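Local coordinates for glycosylation Associate Protein 2 (Streptococcus agalactiae serotype V, PDB 6OYC) that probably takes part, with its partner proteins Gap1 and Gap3, in the glycosylation and accessory Sec export of serine-rich surface glycoproteins, at residues 392-404 against 456-470. Sequence-based numbering, arbitrary orientation.
Sequences GKPIFNLGTVAQR and AYMKNDDYDATAFSD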
# COMPACT_ATOMS: atom_id res chain seq x y z
N GLY B 392 13.04 14.56 5.47
CA GLY B 392 13.45 15.64 4.58
C GLY B 392 12.28 16.41 3.99
O GLY B 392 11.31 15.81 3.51
N LYS B 393 12.38 17.74 4.01
CA LYS B 393 11.37 18.70 3.59
C LYS B 393 10.12 18.52 4.44
O LYS B 393 9.05 18.20 3.91
CB LYS B 393 11.08 18.56 2.10
CG LYS B 393 12.34 18.52 1.25
CD LYS B 393 12.04 18.51 -0.24
CE LYS B 393 13.26 18.91 -1.05
NZ LYS B 393 13.03 18.83 -2.53
N PRO B 394 10.21 18.76 5.75
CA PRO B 394 9.11 18.40 6.64
C PRO B 394 7.88 19.25 6.40
O PRO B 394 7.97 20.44 6.06
CB PRO B 394 9.69 18.66 8.04
CG PRO B 394 10.72 19.74 7.82
CD PRO B 394 11.31 19.45 6.46
N ILE B 395 6.72 18.63 6.57
CA ILE B 395 5.44 19.32 6.58
C ILE B 395 4.73 18.93 7.87
O ILE B 395 4.38 17.75 8.05
CB ILE B 395 4.57 18.98 5.36
CG1 ILE B 395 5.36 19.17 4.07
CG2 ILE B 395 3.32 19.84 5.36
CD1 ILE B 395 4.65 18.69 2.84
N PHE B 396 4.54 19.89 8.78
CA PHE B 396 3.88 19.64 10.05
C PHE B 396 2.66 20.51 10.27
O PHE B 396 1.80 20.14 11.09
CB PHE B 396 4.82 19.88 11.25
CG PHE B 396 6.12 19.11 11.21
CD1 PHE B 396 6.20 17.85 10.64
CD2 PHE B 396 7.27 19.65 11.80
CE1 PHE B 396 7.42 17.15 10.63
CE2 PHE B 396 8.48 18.96 11.79
CZ PHE B 396 8.55 17.71 11.20
N ASN B 397 2.56 21.64 9.60
CA ASN B 397 1.49 22.60 9.84
C ASN B 397 0.55 22.55 8.64
O ASN B 397 0.66 23.35 7.71
CB ASN B 397 2.07 23.99 10.09
CG ASN B 397 3.09 24.00 11.24
OD1 ASN B 397 2.72 23.85 12.41
ND2 ASN B 397 4.36 24.15 10.90
N LEU B 398 -0.38 21.60 8.68
CA LEU B 398 -1.25 21.38 7.52
C LEU B 398 -2.23 22.53 7.35
O LEU B 398 -2.44 23.01 6.23
CB LEU B 398 -1.98 20.05 7.66
CG LEU B 398 -1.22 18.87 7.06
CD1 LEU B 398 -2.01 17.58 7.19
CD2 LEU B 398 -0.86 19.17 5.61
N GLY B 399 -2.84 22.99 8.45
CA GLY B 399 -3.67 24.18 8.40
C GLY B 399 -2.96 25.39 7.81
O GLY B 399 -3.57 26.20 7.11
N THR B 400 -1.65 25.51 8.07
CA THR B 400 -0.86 26.56 7.43
C THR B 400 -0.69 26.29 5.94
O THR B 400 -0.79 27.22 5.12
CB THR B 400 0.51 26.67 8.12
OG1 THR B 400 0.34 27.20 9.44
CG2 THR B 400 1.47 27.54 7.31
N VAL B 401 -0.42 25.04 5.56
CA VAL B 401 -0.36 24.70 4.13
C VAL B 401 -1.68 25.05 3.46
O VAL B 401 -1.70 25.57 2.33
CB VAL B 401 -0.01 23.21 3.95
CG1 VAL B 401 -0.03 22.82 2.46
CG2 VAL B 401 1.35 22.90 4.59
N ALA B 402 -2.79 24.80 4.15
CA ALA B 402 -4.10 25.14 3.63
C ALA B 402 -4.21 26.63 3.35
O ALA B 402 -4.50 27.04 2.22
CB ALA B 402 -5.18 24.68 4.62
N GLN B 403 -3.93 27.46 4.36
CA GLN B 403 -4.02 28.91 4.19
C GLN B 403 -3.13 29.42 3.07
O GLN B 403 -3.48 30.41 2.41
CB GLN B 403 -3.67 29.60 5.50
CG GLN B 403 -4.63 29.27 6.61
CD GLN B 403 -5.98 29.91 6.38
OE1 GLN B 403 -6.09 30.86 5.62
NE2 GLN B 403 -7.01 29.39 7.04
N ARG B 404 -2.02 28.76 2.80
CA ARG B 404 -1.19 29.15 1.66
C ARG B 404 -1.97 29.16 0.34
O ARG B 404 -1.49 29.72 -0.64
CB ARG B 404 0.01 28.20 1.58
CG ARG B 404 1.05 28.54 0.53
CD ARG B 404 1.31 27.32 -0.33
NE ARG B 404 2.12 27.61 -1.51
CZ ARG B 404 1.65 28.12 -2.64
NH1 ARG B 404 0.35 28.43 -2.75
NH2 ARG B 404 2.46 28.34 -3.67
N ALA B 456 16.47 17.30 6.98
CA ALA B 456 16.81 18.20 5.90
C ALA B 456 15.60 19.08 5.60
O ALA B 456 14.47 18.59 5.60
CB ALA B 456 17.24 17.44 4.65
N TYR B 457 15.84 20.37 5.37
CA TYR B 457 14.76 21.31 5.15
C TYR B 457 15.19 22.35 4.13
O TYR B 457 16.38 22.60 3.93
CB TYR B 457 14.32 22.00 6.45
CG TYR B 457 15.43 22.78 7.11
CD1 TYR B 457 16.39 22.13 7.88
CD2 TYR B 457 15.53 24.16 6.95
CE1 TYR B 457 17.41 22.83 8.48
CE2 TYR B 457 16.55 24.87 7.55
CZ TYR B 457 17.49 24.20 8.32
OH TYR B 457 18.52 24.88 8.93
N MET B 458 14.19 22.94 3.48
CA MET B 458 14.41 24.07 2.59
C MET B 458 14.29 25.35 3.40
O MET B 458 13.35 25.51 4.18
CB MET B 458 13.40 24.06 1.45
CG MET B 458 13.42 22.80 0.62
SD MET B 458 15.09 22.32 0.14
CE MET B 458 15.43 23.45 -1.20
N LYS B 459 15.27 26.25 3.24
CA LYS B 459 15.24 27.51 3.98
C LYS B 459 14.18 28.46 3.45
O LYS B 459 13.61 29.25 4.21
CB LYS B 459 16.61 28.17 3.94
N ASN B 460 13.88 28.39 2.15
CA ASN B 460 12.90 29.26 1.52
C ASN B 460 11.64 28.49 1.16
O ASN B 460 11.12 28.61 0.05
CB ASN B 460 13.51 29.92 0.28
CG ASN B 460 14.98 30.26 0.45
OD1 ASN B 460 15.85 29.63 -0.14
ND2 ASN B 460 15.26 31.27 1.26
N ASP B 461 11.12 27.71 2.11
CA ASP B 461 10.02 26.80 1.83
C ASP B 461 8.72 27.58 1.67
O ASP B 461 8.30 28.31 2.58
CB ASP B 461 9.89 25.75 2.93
CG ASP B 461 9.02 24.58 2.52
OD1 ASP B 461 7.77 24.72 2.57
OD2 ASP B 461 9.57 23.53 2.13
N ASP B 462 8.07 27.39 0.52
CA ASP B 462 6.82 28.05 0.19
C ASP B 462 5.61 27.42 0.88
O ASP B 462 4.50 27.95 0.74
CB ASP B 462 6.62 28.00 -1.33
CG ASP B 462 7.15 26.71 -1.94
OD1 ASP B 462 7.08 26.54 -3.17
OD2 ASP B 462 7.65 25.86 -1.16
N TYR B 463 5.78 26.33 1.62
CA TYR B 463 4.66 25.55 2.12
C TYR B 463 4.62 25.47 3.64
O TYR B 463 3.60 25.79 4.25
CB TYR B 463 4.69 24.14 1.51
CG TYR B 463 4.34 24.15 0.04
CD1 TYR B 463 3.06 24.48 -0.38
CD2 TYR B 463 5.29 23.85 -0.93
CE1 TYR B 463 2.73 24.51 -1.72
CE2 TYR B 463 4.97 23.87 -2.28
CZ TYR B 463 3.68 24.21 -2.66
OH TYR B 463 3.34 24.24 -4.00
N ASP B 464 5.70 25.02 4.28
CA ASP B 464 5.76 24.99 5.73
C ASP B 464 7.12 25.53 6.17
O ASP B 464 7.95 24.81 6.71
CB ASP B 464 5.52 23.59 6.29
CG ASP B 464 4.99 23.63 7.71
OD1 ASP B 464 4.90 24.76 8.24
OD2 ASP B 464 4.64 22.56 8.27
N ALA B 465 7.33 26.83 5.93
CA ALA B 465 8.60 27.46 6.28
C ALA B 465 8.96 27.20 7.74
O ALA B 465 10.12 26.93 8.06
CB ALA B 465 8.51 28.96 6.00
N THR B 466 7.97 27.24 8.63
CA THR B 466 8.13 27.18 10.08
C THR B 466 8.45 25.78 10.62
O THR B 466 8.61 25.63 11.84
CB THR B 466 6.83 27.70 10.71
OG1 THR B 466 6.85 27.53 12.13
CG2 THR B 466 5.61 27.01 10.13
N ALA B 467 8.57 24.76 9.76
CA ALA B 467 8.55 23.37 10.23
C ALA B 467 9.76 23.06 11.12
O ALA B 467 9.60 22.64 12.27
CB ALA B 467 8.50 22.42 9.03
N PHE B 468 10.97 23.25 10.60
CA PHE B 468 12.17 22.93 11.38
C PHE B 468 12.20 23.72 12.68
O PHE B 468 12.35 23.15 13.77
CB PHE B 468 13.43 23.21 10.56
CG PHE B 468 14.70 22.95 11.33
CD1 PHE B 468 14.78 21.92 12.25
CD2 PHE B 468 15.81 23.75 11.14
CE1 PHE B 468 15.95 21.69 12.97
CE2 PHE B 468 16.99 23.52 11.85
CZ PHE B 468 17.05 22.48 12.76
N SER B 469 12.04 25.05 12.60
CA SER B 469 12.10 25.90 13.79
C SER B 469 11.12 25.43 14.85
O SER B 469 11.49 25.23 16.01
CB SER B 469 11.83 27.35 13.42
OG SER B 469 12.38 27.67 12.16
N ASP B 470 9.85 25.24 14.46
CA ASP B 470 8.84 24.79 15.42
C ASP B 470 9.26 23.54 16.16
O ASP B 470 8.93 23.38 17.34
CB ASP B 470 7.53 24.50 14.70
CG ASP B 470 6.86 25.73 14.24
OD1 ASP B 470 7.18 26.81 14.78
OD2 ASP B 470 6.02 25.64 13.32
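Asp-464 and Asn-397 anchor a loop-to-loop contact at and beyond the C-terminal ends of two neighbouring parallel strands, 388-392 and 452-458. The strands separate here: Lys-393 N still bonds to Ala-456 O (2.8 Å), and beyond it the side chains take over. Asp-464 CG lies opposite its own backbone N (chi1 -155°), which carries the carboxylate across to 396-397. Its OD2 accepts from two successive backbone amides, Phe-396 N at 2.7 Å and Asn-397 N at 2.6 Å. The first comes nearly along the C-O axis, the second from the syn side, tilted out of the carboxylate plane. Its OD1 uses the syn lone pair for Asn-397 ND2 (2.8 Å, nearly straight at 169°). Amide and carboxylate planes stand 80° apart. The same ND2 makes a longer bond to Asp-470 OD2 (3.3 Å), and Asn-397 OD1 accepts from Trp-440 NE1 of helix 429-444. Beside this polar cluster, Ala-467 CB packs on Pro-394 CG at 3.7 Å. Near the end of helix 398-403, Arg-404 crosses Tyr-463 obliquely, NE 3.2 Å from CE1. Asp-461 OD1 accepts from Tyr-463 N, an Asx turn, and from Asp-464 N, completing an Asx motif. Asp-461 OD2 bonds to His-491 ND1. With Ser-371 on a probable nucleophile elbow, this is consistent with a Ser-His-Asp triad, 459-464 being its acid loop, as in alpha/beta-hydrolases.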